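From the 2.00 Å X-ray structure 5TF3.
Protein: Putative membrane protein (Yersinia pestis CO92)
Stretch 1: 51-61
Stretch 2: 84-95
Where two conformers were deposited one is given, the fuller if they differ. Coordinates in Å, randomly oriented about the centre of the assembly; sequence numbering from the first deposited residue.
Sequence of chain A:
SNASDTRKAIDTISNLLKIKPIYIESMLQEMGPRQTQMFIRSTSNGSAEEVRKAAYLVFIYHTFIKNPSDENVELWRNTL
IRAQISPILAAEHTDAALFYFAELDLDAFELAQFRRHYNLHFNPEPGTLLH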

# COMPACT_ATOMS: atom_id res chain seq x y z
N VAL A 51 5.65 7.76 5.05
CA VAL A 51 6.13 6.77 4.10
C VAL A 51 5.59 5.39 4.46
O VAL A 51 5.26 4.58 3.57
CB VAL A 51 7.67 6.80 4.07
CG1 VAL A 51 8.22 5.73 3.15
CG2 VAL A 51 8.15 8.19 3.65
N ARG A 52 5.48 5.08 5.75
CA ARG A 52 4.96 3.78 6.16
C ARG A 52 3.50 3.63 5.75
O ARG A 52 3.08 2.54 5.35
CB ARG A 52 5.15 3.59 7.66
CG ARG A 52 6.62 3.66 8.09
CD ARG A 52 6.80 3.62 9.61
NE ARG A 52 7.00 2.26 10.11
CZ ARG A 52 6.10 1.56 10.79
NH1 ARG A 52 4.92 2.10 11.07
NH2 ARG A 52 6.38 0.33 11.20
N LYS A 53 2.72 4.71 5.84
CA LYS A 53 1.35 4.67 5.33
C LYS A 53 1.34 4.30 3.85
O LYS A 53 0.49 3.52 3.39
CB LYS A 53 0.67 6.02 5.55
CG LYS A 53 0.40 6.34 7.01
CD LYS A 53 -1.09 6.19 7.34
CE LYS A 53 -1.42 6.68 8.75
NZ LYS A 53 -1.20 5.63 9.80
N ALA A 54 2.29 4.84 3.08
CA ALA A 54 2.35 4.55 1.65
C ALA A 54 2.65 3.07 1.40
O ALA A 54 2.24 2.53 0.37
CB ALA A 54 3.40 5.43 0.99
N ALA A 55 3.34 2.42 2.33
CA ALA A 55 3.60 0.99 2.19
C ALA A 55 2.29 0.21 2.14
O ALA A 55 2.17 -0.77 1.40
CB ALA A 55 4.47 0.48 3.34
N TYR A 56 1.28 0.65 2.89
CA TYR A 56 0.01 -0.06 2.86
C TYR A 56 -0.74 0.16 1.54
O TYR A 56 -1.52 -0.70 1.14
CB TYR A 56 -0.85 0.38 4.04
CG TYR A 56 -0.32 -0.13 5.36
CD1 TYR A 56 -0.51 -1.45 5.75
CD2 TYR A 56 0.37 0.71 6.22
CE1 TYR A 56 -0.03 -1.92 6.97
CE2 TYR A 56 0.85 0.26 7.43
CZ TYR A 56 0.65 -1.05 7.80
OH TYR A 56 1.14 -1.49 9.01
N LEU A 57 -0.53 1.30 0.87
CA LEU A 57 -1.14 1.49 -0.44
C LEU A 57 -0.49 0.58 -1.48
O LEU A 57 -1.18 0.05 -2.37
CB LEU A 57 -1.02 2.95 -0.90
CG LEU A 57 -2.01 3.95 -0.33
CD1 LEU A 57 -1.72 5.31 -0.91
CD2 LEU A 57 -3.43 3.54 -0.64
N VAL A 58 0.83 0.43 -1.41
CA VAL A 58 1.54 -0.54 -2.24
C VAL A 58 0.96 -1.93 -2.04
O VAL A 58 0.65 -2.64 -3.01
CB VAL A 58 3.05 -0.50 -1.91
CG1 VAL A 58 3.80 -1.59 -2.67
CG2 VAL A 58 3.62 0.88 -2.27
N PHE A 59 0.79 -2.34 -0.79
CA PHE A 59 0.18 -3.65 -0.50
C PHE A 59 -1.21 -3.77 -1.12
O PHE A 59 -1.50 -4.73 -1.83
CB PHE A 59 0.12 -3.84 1.02
CG PHE A 59 -0.62 -5.08 1.46
CD1 PHE A 59 -2.00 -5.04 1.69
CD2 PHE A 59 0.06 -6.27 1.68
CE1 PHE A 59 -2.69 -6.17 2.09
CE2 PHE A 59 -0.62 -7.41 2.09
CZ PHE A 59 -2.01 -7.36 2.29
N ILE A 60 -2.09 -2.80 -0.86
CA ILE A 60 -3.45 -2.87 -1.39
C ILE A 60 -3.45 -2.93 -2.91
O ILE A 60 -4.18 -3.73 -3.51
CB ILE A 60 -4.29 -1.68 -0.88
CG1 ILE A 60 -4.60 -1.85 0.62
CG2 ILE A 60 -5.56 -1.52 -1.75
CD1 ILE A 60 -5.24 -0.62 1.27
N TYR A 61 -2.60 -2.12 -3.55
CA TYR A 61 -2.56 -2.12 -5.01
C TYR A 61 -2.16 -3.48 -5.55
O TYR A 61 -2.83 -4.03 -6.44
CB TYR A 61 -1.59 -1.04 -5.52
CG TYR A 61 -1.42 -1.09 -7.04
CD1 TYR A 61 -2.40 -0.57 -7.89
CD2 TYR A 61 -0.30 -1.70 -7.61
CE1 TYR A 61 -2.26 -0.64 -9.28
CE2 TYR A 61 -0.15 -1.77 -9.00
CZ TYR A 61 -1.13 -1.24 -9.82
OH TYR A 61 -0.98 -1.32 -11.19
N GLN A 84 9.55 -4.42 8.88
CA GLN A 84 9.18 -4.06 10.25
C GLN A 84 7.93 -3.20 10.28
O GLN A 84 7.79 -2.30 11.12
CB GLN A 84 10.32 -3.34 10.98
CG GLN A 84 11.68 -3.98 10.80
CD GLN A 84 11.76 -5.32 11.48
OE1 GLN A 84 11.83 -5.41 12.71
NE2 GLN A 84 11.75 -6.39 10.68
N ILE A 85 7.03 -3.45 9.34
CA ILE A 85 5.74 -2.78 9.26
C ILE A 85 4.67 -3.78 9.67
O ILE A 85 4.68 -4.93 9.21
CB ILE A 85 5.49 -2.24 7.84
CG1 ILE A 85 6.47 -1.11 7.54
CG2 ILE A 85 4.07 -1.76 7.69
CD1 ILE A 85 6.39 -0.65 6.14
N SER A 86 3.77 -3.36 10.55
CA SER A 86 2.72 -4.26 11.02
C SER A 86 1.94 -4.81 9.82
O SER A 86 1.52 -4.04 8.95
CB SER A 86 1.76 -3.56 11.97
OG SER A 86 0.63 -4.38 12.21
N PRO A 87 1.72 -6.13 9.74
CA PRO A 87 0.89 -6.67 8.66
C PRO A 87 -0.60 -6.47 8.89
O PRO A 87 -1.40 -6.89 8.05
CB PRO A 87 1.25 -8.17 8.68
CG PRO A 87 1.56 -8.43 10.12
CD PRO A 87 2.17 -7.17 10.68
N ILE A 88 -1.01 -5.85 10.00
CA ILE A 88 -2.43 -5.60 10.22
C ILE A 88 -2.89 -4.48 9.30
O ILE A 88 -2.27 -3.41 9.23
CB ILE A 88 -2.69 -5.27 11.69
CG1 ILE A 88 -2.36 -6.46 12.59
CG2 ILE A 88 -4.16 -4.87 11.90
CD1 ILE A 88 -2.59 -6.18 14.05
N LEU A 89 -3.96 -4.72 8.56
CA LEU A 89 -4.50 -3.76 7.62
C LEU A 89 -5.71 -3.08 8.26
O LEU A 89 -6.64 -3.76 8.72
CB LEU A 89 -4.88 -4.44 6.30
CG LEU A 89 -5.33 -3.52 5.17
CD1 LEU A 89 -4.16 -2.70 4.64
CD2 LEU A 89 -6.02 -4.28 4.06
N ALA A 90 -5.67 -1.75 8.33
CA ALA A 90 -6.66 -0.99 9.08
C ALA A 90 -7.55 -0.20 8.13
O ALA A 90 -7.23 -0.01 6.95
CB ALA A 90 -5.98 -0.05 10.08
N ALA A 91 -8.67 0.28 8.67
CA ALA A 91 -9.69 0.96 7.86
C ALA A 91 -9.15 2.21 7.19
O ALA A 91 -9.61 2.59 6.11
CB ALA A 91 -10.90 1.33 8.71
N GLU A 92 -8.19 2.88 7.83
CA GLU A 92 -7.69 4.09 7.21
C GLU A 92 -6.86 3.78 5.97
O GLU A 92 -6.75 4.63 5.08
CB GLU A 92 -6.87 4.88 8.22
CG GLU A 92 -5.89 4.05 9.00
CD GLU A 92 -4.65 4.84 9.34
OE1 GLU A 92 -3.74 4.27 9.99
OE2 GLU A 92 -4.59 6.03 8.96
N HIS A 93 -6.28 2.57 5.89
CA HIS A 93 -5.51 2.19 4.71
C HIS A 93 -6.42 2.01 3.50
O HIS A 93 -6.13 2.51 2.41
CB HIS A 93 -4.73 0.90 4.98
CG HIS A 93 -3.82 0.99 6.16
ND1 HIS A 93 -3.66 -0.04 7.07
CD2 HIS A 93 -3.01 1.99 6.58
CE1 HIS A 93 -2.80 0.33 8.00
NE2 HIS A 93 -2.39 1.56 7.73
N THR A 94 -7.56 1.32 3.69
CA THR A 94 -8.46 1.08 2.57
C THR A 94 -9.24 2.33 2.20
O THR A 94 -9.57 2.53 1.03
CB THR A 94 -9.40 -0.09 2.89
OG1 THR A 94 -9.91 0.06 4.22
CG2 THR A 94 -8.65 -1.43 2.77
N ASP A 95 -9.53 3.19 3.18
CA ASP A 95 -10.17 4.45 2.84
C ASP A 95 -9.25 5.32 1.98
O ASP A 95 -9.71 5.93 1.01
CB ASP A 95 -10.59 5.19 4.11
CG ASP A 95 -11.85 4.59 4.75
OD1 ASP A 95 -12.63 3.89 4.07
OD2 ASP A 95 -12.06 4.84 5.95
O HOH W 1 4.06 -0.77 11.75

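The contact is a helix packed against a loop that runs into a second helix, centred on a tyrosine whose ring stacks on a histidine and whose hydroxyl is bonded to the loop backbone, with apolar packing around it and polar links toward the solvent. Residues 51-61 lie within one continuous helix, whereas the second stretch is irregular from Gln84 to Ala90 and becomes helical at Ala91. The two helix axes cross at -66° and come no nearer than 9.5 Å, and the stretches together bury 670 Å². The backbones draw closest at Tyr56 and His93, whose CA atoms are 6.2 Å apart.

Tyr56 contributes the largest buried area. Its ring lies nearly parallel to that of His93, with centroids 3.7 Å apart and planes at 11°, a face-to-face stack in which Tyr56 CD2 approaches His93 NE2 to 3.3 Å. Tyr56 CB also sits over the imidazole, 3.9 Å from its centroid, in a CH-pi contact. The histidine is held from its own stretch: Ala90, at the N-cap position, donates its backbone N to His93 ND1 at 2.9 Å, while His93 N returns a bond to Ala90 O, also at 2.9 Å. At the far end of the tyrosine, OH donates to Ser86 O at 2.6 Å, a short bond near the ring plane, while His93 lies over one face. Ser86 OG in turn accepts from Ile88 N at 3.1 Å, bracing the turn.

Apolar side chains fill the space around this pair. Ile85 brings CG2 to 3.5 Å from Tyr56 CZ and CD1 to 3.6 Å from Ala55 CB. Leu89 reaches residues about one helical turn apart: its CD1 is 4.0 Å from Tyr56 CD1 and 4.1 Å from Ile60 CD1, and its CD2 is 4.3 Å from Phe59 CE1. The tip of Ile60 extends further to the second helix, with CD1 3.8 Å from Thr94 CG2.

The more exposed residues add polar links. The CA-to-CB bond of Lys53 points sideways to the second stretch, but its end comes nearer, so that NZ forms a 2.9 Å salt bridge with Glu92 OE1. Arg52 NH2 makes a weak hydrogen bond to Gln84 O at 3.0 Å, while Ile85 CG1 lies over one face of the guanidinium. A water accepts from both Arg52 NH2, at 2.6 Å, and Ser86 N, at 2.9 Å, so the arginine reaches the loop backbone both directly and through solvent.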